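Local coordinates for periplasmic binding protein/LacI transcriptional regulator (Shewanella sp. ANA-3, PDB 5OCP) that binds arabinofuranose in both its alpha and beta forms and probably delivers the sugar to an arabinose ABC transporter as its periplasmic component, at residues 17-31 and 243-255. Numbering follows the deposited sequence.
Sequences SFSEAVKAEAKQRGI and LSPYLGGPAFDAI
Phe252 is the knob of this contact. Its ring sits in a hole formed by Val22, Glu25, Ala26 and Arg29. Ile31 CD1 lies over one ring face, 3.8 Å from the centroid of the Phe252 ring, a CH-pi contact. Glu25 CB meets the ring edge, and Val22 CG1 approaches Phe252 CZ at 3.9 Å. The Arg29 chain runs extended from CG to NE past Phe252. This carries Arg29 NH1 to Asp253 OD1 at 2.9 Å, a salt bridge whose N-H...O bond is nearly straight (170°). The oxygen lies close to the guanidinium plane, but NH1 reaches it from above the carboxylate plane. Backbone atoms of Gly249 lie over one guanidinium face.

Glu25 turns its carboxylate toward the N-terminal end of the helix that holds Gly249. Gly249 N gives Glu25 OE2 a weak hydrogen bond of 3.1 Å. OE2 also lies at the edge of the Tyr246 ring. Earlier in the helix, Phe18 CG stands anti to the backbone N (chi1 180°), and Phe18 CD1 brings its ring edge to Pro245 O at 3.3 Å.

Both helices pack on the parallel sheet of one lobe, where Phe252 touches Val3 and Ile61. Leu243 lines the arabinofuranose pocket. The chemistry implies an apolar seam flanked by charge: the helix N-terminus probably favours charged Glu25, while exposed Arg29 and Asp253 pair at the solvent-facing edge.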
loop_
_atom_site.group_PDB
_atom_site.type_symbol
_atom_site.label_atom_id
_atom_site.label_comp_id
_atom_site.label_asym_id
_atom_site.label_seq_id
_atom_site.Cartn_x
_atom_site.Cartn_y
_atom_site.Cartn_z
ATOM N N SER A 17 -4.713 -4.216 8.076
ATOM C CA SER A 17 -6.039 -4.414 7.494
ATOM C C SER A 17 -6.073 -5.431 6.349
ATOM O O SER A 17 -7.024 -6.265 6.215
ATOM C CB SER A 17 -6.698 -3.069 7.074
ATOM O OG SER A 17 -6.226 -2.611 5.783
ATOM N N PHE A 18 -5.004 -5.437 5.561
ATOM C CA PHE A 18 -4.793 -6.407 4.462
ATOM C C PHE A 18 -4.647 -7.767 5.040
ATOM O O PHE A 18 -5.324 -8.732 4.558
ATOM C CB PHE A 18 -3.579 -6.028 3.651
ATOM C CG PHE A 18 -3.220 -6.904 2.507
ATOM C CD1 PHE A 18 -4.121 -7.646 1.817
ATOM C CD2 PHE A 18 -1.856 -6.916 2.091
ATOM C CE1 PHE A 18 -3.719 -8.401 0.754
ATOM C CE2 PHE A 18 -1.422 -7.678 1.026
ATOM C CZ PHE A 18 -2.381 -8.431 0.365
ATOM N N SER A 19 -3.838 -7.903 6.047
ATOM C CA SER A 19 -3.699 -9.240 6.685
ATOM C C SER A 19 -5.077 -9.760 7.208
ATOM O O SER A 19 -5.484 -10.862 6.960
ATOM C CB SER A 19 -2.703 -9.233 7.805
ATOM O OG SER A 19 -1.467 -8.851 7.283
ATOM N N GLU A 20 -5.802 -8.902 7.892
ATOM C CA GLU A 20 -7.133 -9.272 8.383
ATOM C C GLU A 20 -8.127 -9.611 7.294
ATOM O O GLU A 20 -8.922 -10.592 7.408
ATOM C CB GLU A 20 -7.716 -8.158 9.317
ATOM C CG GLU A 20 -6.998 -8.079 10.634
ATOM C CD GLU A 20 -7.017 -9.428 11.457
ATOM O OE1 GLU A 20 -8.035 -10.199 11.475
ATOM O OE2 GLU A 20 -5.990 -9.744 12.108
ATOM N N ALA A 21 -8.077 -8.880 6.196
ATOM C CA ALA A 21 -8.881 -9.178 5.007
ATOM C C ALA A 21 -8.582 -10.508 4.349
ATOM O O ALA A 21 -9.497 -11.265 4.041
ATOM C CB ALA A 21 -8.736 -8.117 3.959
ATOM N N VAL A 22 -7.297 -10.848 4.218
ATOM C CA VAL A 22 -6.946 -12.144 3.649
ATOM C C VAL A 22 -7.454 -13.296 4.542
ATOM O O VAL A 22 -7.970 -14.301 4.003
ATOM C CB VAL A 22 -5.436 -12.293 3.379
ATOM C CG1 VAL A 22 -5.197 -13.653 2.775
ATOM C CG2 VAL A 22 -4.942 -11.297 2.310
ATOM N N LYS A 23 -7.296 -13.140 5.851
ATOM C CA LYS A 23 -7.767 -14.142 6.865
ATOM C C LYS A 23 -9.316 -14.274 6.781
ATOM O O LYS A 23 -9.882 -15.388 6.708
ATOM C CB LYS A 23 -7.328 -13.729 8.242
ATOM C CG LYS A 23 -5.852 -13.922 8.481
ATOM C CD LYS A 23 -5.464 -13.288 9.781
ATOM C CE LYS A 23 -4.038 -13.558 10.150
ATOM N NZ LYS A 23 -3.694 -12.940 11.456
ATOM N N ALA A 24 -9.983 -13.141 6.703
ATOM C CA ALA A 24 -11.444 -13.147 6.539
ATOM C C ALA A 24 -11.892 -13.785 5.210
ATOM O O ALA A 24 -12.903 -14.550 5.239
ATOM C CB ALA A 24 -11.999 -11.749 6.686
ATOM N N GLU A 25 -11.228 -13.508 4.070
ATOM C CA GLU A 25 -11.568 -14.099 2.798
ATOM C C GLU A 25 -11.261 -15.617 2.823
ATOM O O GLU A 25 -12.045 -16.447 2.256
ATOM C CB GLU A 25 -10.841 -13.491 1.642
ATOM C CG GLU A 25 -11.254 -12.025 1.344
ATOM C CD GLU A 25 -10.153 -11.211 0.639
ATOM O OE1 GLU A 25 -8.926 -11.186 1.015
ATOM O OE2 GLU A 25 -10.510 -10.594 -0.328
ATOM N N ALA A 26 -10.149 -15.985 3.422
ATOM C CA ALA A 26 -9.871 -17.437 3.531
ATOM C C ALA A 26 -10.985 -18.175 4.280
ATOM O O ALA A 26 -11.441 -19.238 3.861
ATOM C CB ALA A 26 -8.546 -17.705 4.223
ATOM N N LYS A 27 -11.405 -17.605 5.363
ATOM C CA LYS A 27 -12.428 -18.199 6.227
ATOM C C LYS A 27 -13.724 -18.337 5.453
ATOM O O LYS A 27 -14.391 -19.407 5.529
ATOM C CB LYS A 27 -12.638 -17.359 7.478
ATOM C CG LYS A 27 -13.484 -18.049 8.540
ATOM C CD LYS A 27 -14.267 -17.060 9.390
ATOM C CE LYS A 27 -15.442 -17.724 10.131
ATOM N NZ LYS A 27 -16.677 -16.882 10.005
ATOM N N GLN A 28 -14.061 -17.303 4.668
ATOM C CA GLN A 28 -15.287 -17.348 3.893
ATOM C C GLN A 28 -15.272 -18.501 2.936
ATOM O O GLN A 28 -16.319 -19.121 2.689
ATOM C CB GLN A 28 -15.454 -16.060 3.080
ATOM C CG GLN A 28 -16.780 -16.018 2.332
ATOM C CD GLN A 28 -16.924 -14.882 1.392
ATOM O OE1 GLN A 28 -15.987 -14.478 0.719
ATOM N NE2 GLN A 28 -18.133 -14.312 1.359
ATOM N N ARG A 29 -14.109 -18.760 2.339
ATOM C CA ARG A 29 -13.945 -19.754 1.305
ATOM C C ARG A 29 -13.556 -21.168 1.828
ATOM O O ARG A 29 -13.384 -22.046 1.020
ATOM C CB ARG A 29 -12.920 -19.278 0.319
ATOM C CG ARG A 29 -13.392 -18.098 -0.497
ATOM C CD ARG A 29 -12.252 -17.270 -0.984
ATOM N NE ARG A 29 -12.721 -16.094 -1.700
ATOM C CZ ARG A 29 -12.865 -16.025 -3.014
ATOM N NH1 ARG A 29 -12.576 -17.068 -3.804
ATOM N NH2 ARG A 29 -13.332 -14.874 -3.547
ATOM N N GLY A 30 -13.469 -21.323 3.120
ATOM C CA GLY A 30 -13.109 -22.571 3.803
ATOM C C GLY A 30 -11.710 -22.989 3.542
ATOM O O GLY A 30 -11.396 -24.180 3.485
ATOM N N ILE A 31 -10.829 -22.012 3.363
ATOM C CA ILE A 31 -9.448 -22.272 3.027
ATOM C C ILE A 31 -8.590 -22.303 4.293
ATOM O O ILE A 31 -8.781 -21.486 5.219
ATOM C CB ILE A 31 -8.901 -21.153 2.096
ATOM C CG1 ILE A 31 -9.380 -21.401 0.671
ATOM C CG2 ILE A 31 -7.386 -21.179 2.106
ATOM C CD1 ILE A 31 -9.187 -20.252 -0.237
ATOM N N LEU A 243 -7.132 2.115 -1.440
ATOM C CA LEU A 243 -6.390 0.893 -1.778
ATOM C C LEU A 243 -7.148 -0.250 -1.101
ATOM O O LEU A 243 -7.158 -0.363 0.120
ATOM C CB LEU A 243 -4.993 0.914 -1.272
ATOM C CG LEU A 243 -4.089 -0.289 -1.553
ATOM C CD1 LEU A 243 -3.951 -0.441 -3.041
ATOM C CD2 LEU A 243 -2.731 -0.188 -0.854
ATOM N N SER A 244 -7.799 -1.024 -1.940
ATOM C CA SER A 244 -8.591 -2.170 -1.419
ATOM C C SER A 244 -7.716 -3.240 -0.727
ATOM O O SER A 244 -6.753 -3.671 -1.312
ATOM C CB SER A 244 -9.309 -2.842 -2.564
ATOM O OG SER A 244 -9.970 -3.988 -2.020
ATOM N N PRO A 245 -8.075 -3.617 0.460
ATOM C CA PRO A 245 -7.318 -4.715 1.116
ATOM C C PRO A 245 -7.825 -6.104 0.703
ATOM O O PRO A 245 -7.279 -7.110 1.187
ATOM C CB PRO A 245 -7.520 -4.433 2.564
ATOM C CG PRO A 245 -8.854 -3.824 2.665
ATOM C CD PRO A 245 -8.986 -2.988 1.418
ATOM N N TYR A 246 -8.753 -6.195 -0.280
ATOM C CA TYR A 246 -9.344 -7.486 -0.732
ATOM C C TYR A 246 -8.748 -8.138 -1.927
ATOM O O TYR A 246 -9.442 -8.537 -2.802
ATOM C CB TYR A 246 -10.848 -7.319 -0.888
ATOM C CG TYR A 246 -11.423 -6.857 0.353
ATOM C CD1 TYR A 246 -11.518 -7.725 1.449
ATOM C CD2 TYR A 246 -11.899 -5.553 0.480
ATOM C CE1 TYR A 246 -12.013 -7.326 2.628
ATOM C CE2 TYR A 246 -12.374 -5.137 1.700
ATOM C CZ TYR A 246 -12.444 -6.035 2.710
ATOM O OH TYR A 246 -12.927 -5.664 3.904
ATOM N N LEU A 247 -7.410 -8.277 -1.956
ATOM C CA LEU A 247 -6.706 -8.873 -3.032
ATOM C C LEU A 247 -6.681 -10.390 -2.897
ATOM O O LEU A 247 -6.387 -11.092 -3.875
ATOM C CB LEU A 247 -5.259 -8.412 -2.998
ATOM C CG LEU A 247 -5.084 -6.920 -3.140
ATOM C CD1 LEU A 247 -3.623 -6.665 -2.945
ATOM C CD2 LEU A 247 -5.511 -6.535 -4.538
ATOM N N GLY A 248 -7.003 -10.895 -1.708
ATOM C CA GLY A 248 -7.011 -12.304 -1.454
ATOM C C GLY A 248 -8.052 -12.990 -2.327
ATOM O O GLY A 248 -7.791 -14.031 -2.895
ATOM N N GLY A 249 -9.236 -12.387 -2.452
ATOM C CA GLY A 249 -10.303 -12.980 -3.205
ATOM C C GLY A 249 -9.930 -13.392 -4.588
ATOM O O GLY A 249 -10.027 -14.582 -4.915
ATOM N N PRO A 250 -9.480 -12.433 -5.427
ATOM C CA PRO A 250 -9.013 -12.838 -6.733
ATOM C C PRO A 250 -7.828 -13.777 -6.724
ATOM O O PRO A 250 -7.653 -14.547 -7.684
ATOM C CB PRO A 250 -8.674 -11.492 -7.467
ATOM C CG PRO A 250 -9.349 -10.448 -6.675
ATOM C CD PRO A 250 -9.538 -10.976 -5.265
ATOM N N ALA A 251 -6.953 -13.661 -5.720
ATOM C CA ALA A 251 -5.880 -14.650 -5.574
ATOM C C ALA A 251 -6.420 -16.115 -5.363
ATOM O O ALA A 251 -5.991 -17.012 -6.059
ATOM C CB ALA A 251 -4.946 -14.290 -4.426
ATOM N N PHE A 252 -7.386 -16.234 -4.499
ATOM C CA PHE A 252 -8.022 -17.561 -4.215
ATOM C C PHE A 252 -8.813 -18.091 -5.445
ATOM O O PHE A 252 -8.810 -19.298 -5.746
ATOM C CB PHE A 252 -8.872 -17.419 -2.983
ATOM C CG PHE A 252 -8.126 -17.149 -1.714
ATOM C CD1 PHE A 252 -7.006 -17.889 -1.316
ATOM C CD2 PHE A 252 -8.577 -16.181 -0.869
ATOM C CE1 PHE A 252 -6.359 -17.599 -0.131
ATOM C CE2 PHE A 252 -7.906 -15.851 0.299
ATOM C CZ PHE A 252 -6.830 -16.599 0.724
ATOM N N ASP A 253 -9.407 -17.184 -6.236
ATOM C CA ASP A 253 -10.085 -17.566 -7.487
ATOM C C ASP A 253 -9.141 -18.107 -8.505
ATOM O O ASP A 253 -9.422 -19.121 -9.157
ATOM C CB ASP A 253 -10.776 -16.364 -8.134
ATOM C CG ASP A 253 -11.987 -15.876 -7.355
ATOM O OD1 ASP A 253 -12.632 -16.663 -6.638
ATOM O OD2 ASP A 253 -12.308 -14.668 -7.506
ATOM N N ALA A 254 -8.015 -17.422 -8.688
ATOM C CA ALA A 254 -6.985 -17.889 -9.564
ATOM C C ALA A 254 -6.430 -19.234 -9.119
ATOM O O ALA A 254 -6.262 -20.129 -9.981
ATOM C CB ALA A 254 -5.857 -16.893 -9.652
ATOM N N ILE A 255 -6.235 -19.380 -7.821
ATOM C CA ILE A 255 -5.737 -20.702 -7.307
ATOM C C ILE A 255 -6.792 -21.802 -7.548
ATOM O O ILE A 255 -6.460 -22.841 -8.129
ATOM C CB ILE A 255 -5.392 -20.600 -5.876
ATOM C CG1 ILE A 255 -4.072 -19.793 -5.730
ATOM C CG2 ILE A 255 -5.277 -21.982 -5.209
ATOM C CD1 ILE A 255 -3.926 -19.139 -4.381
#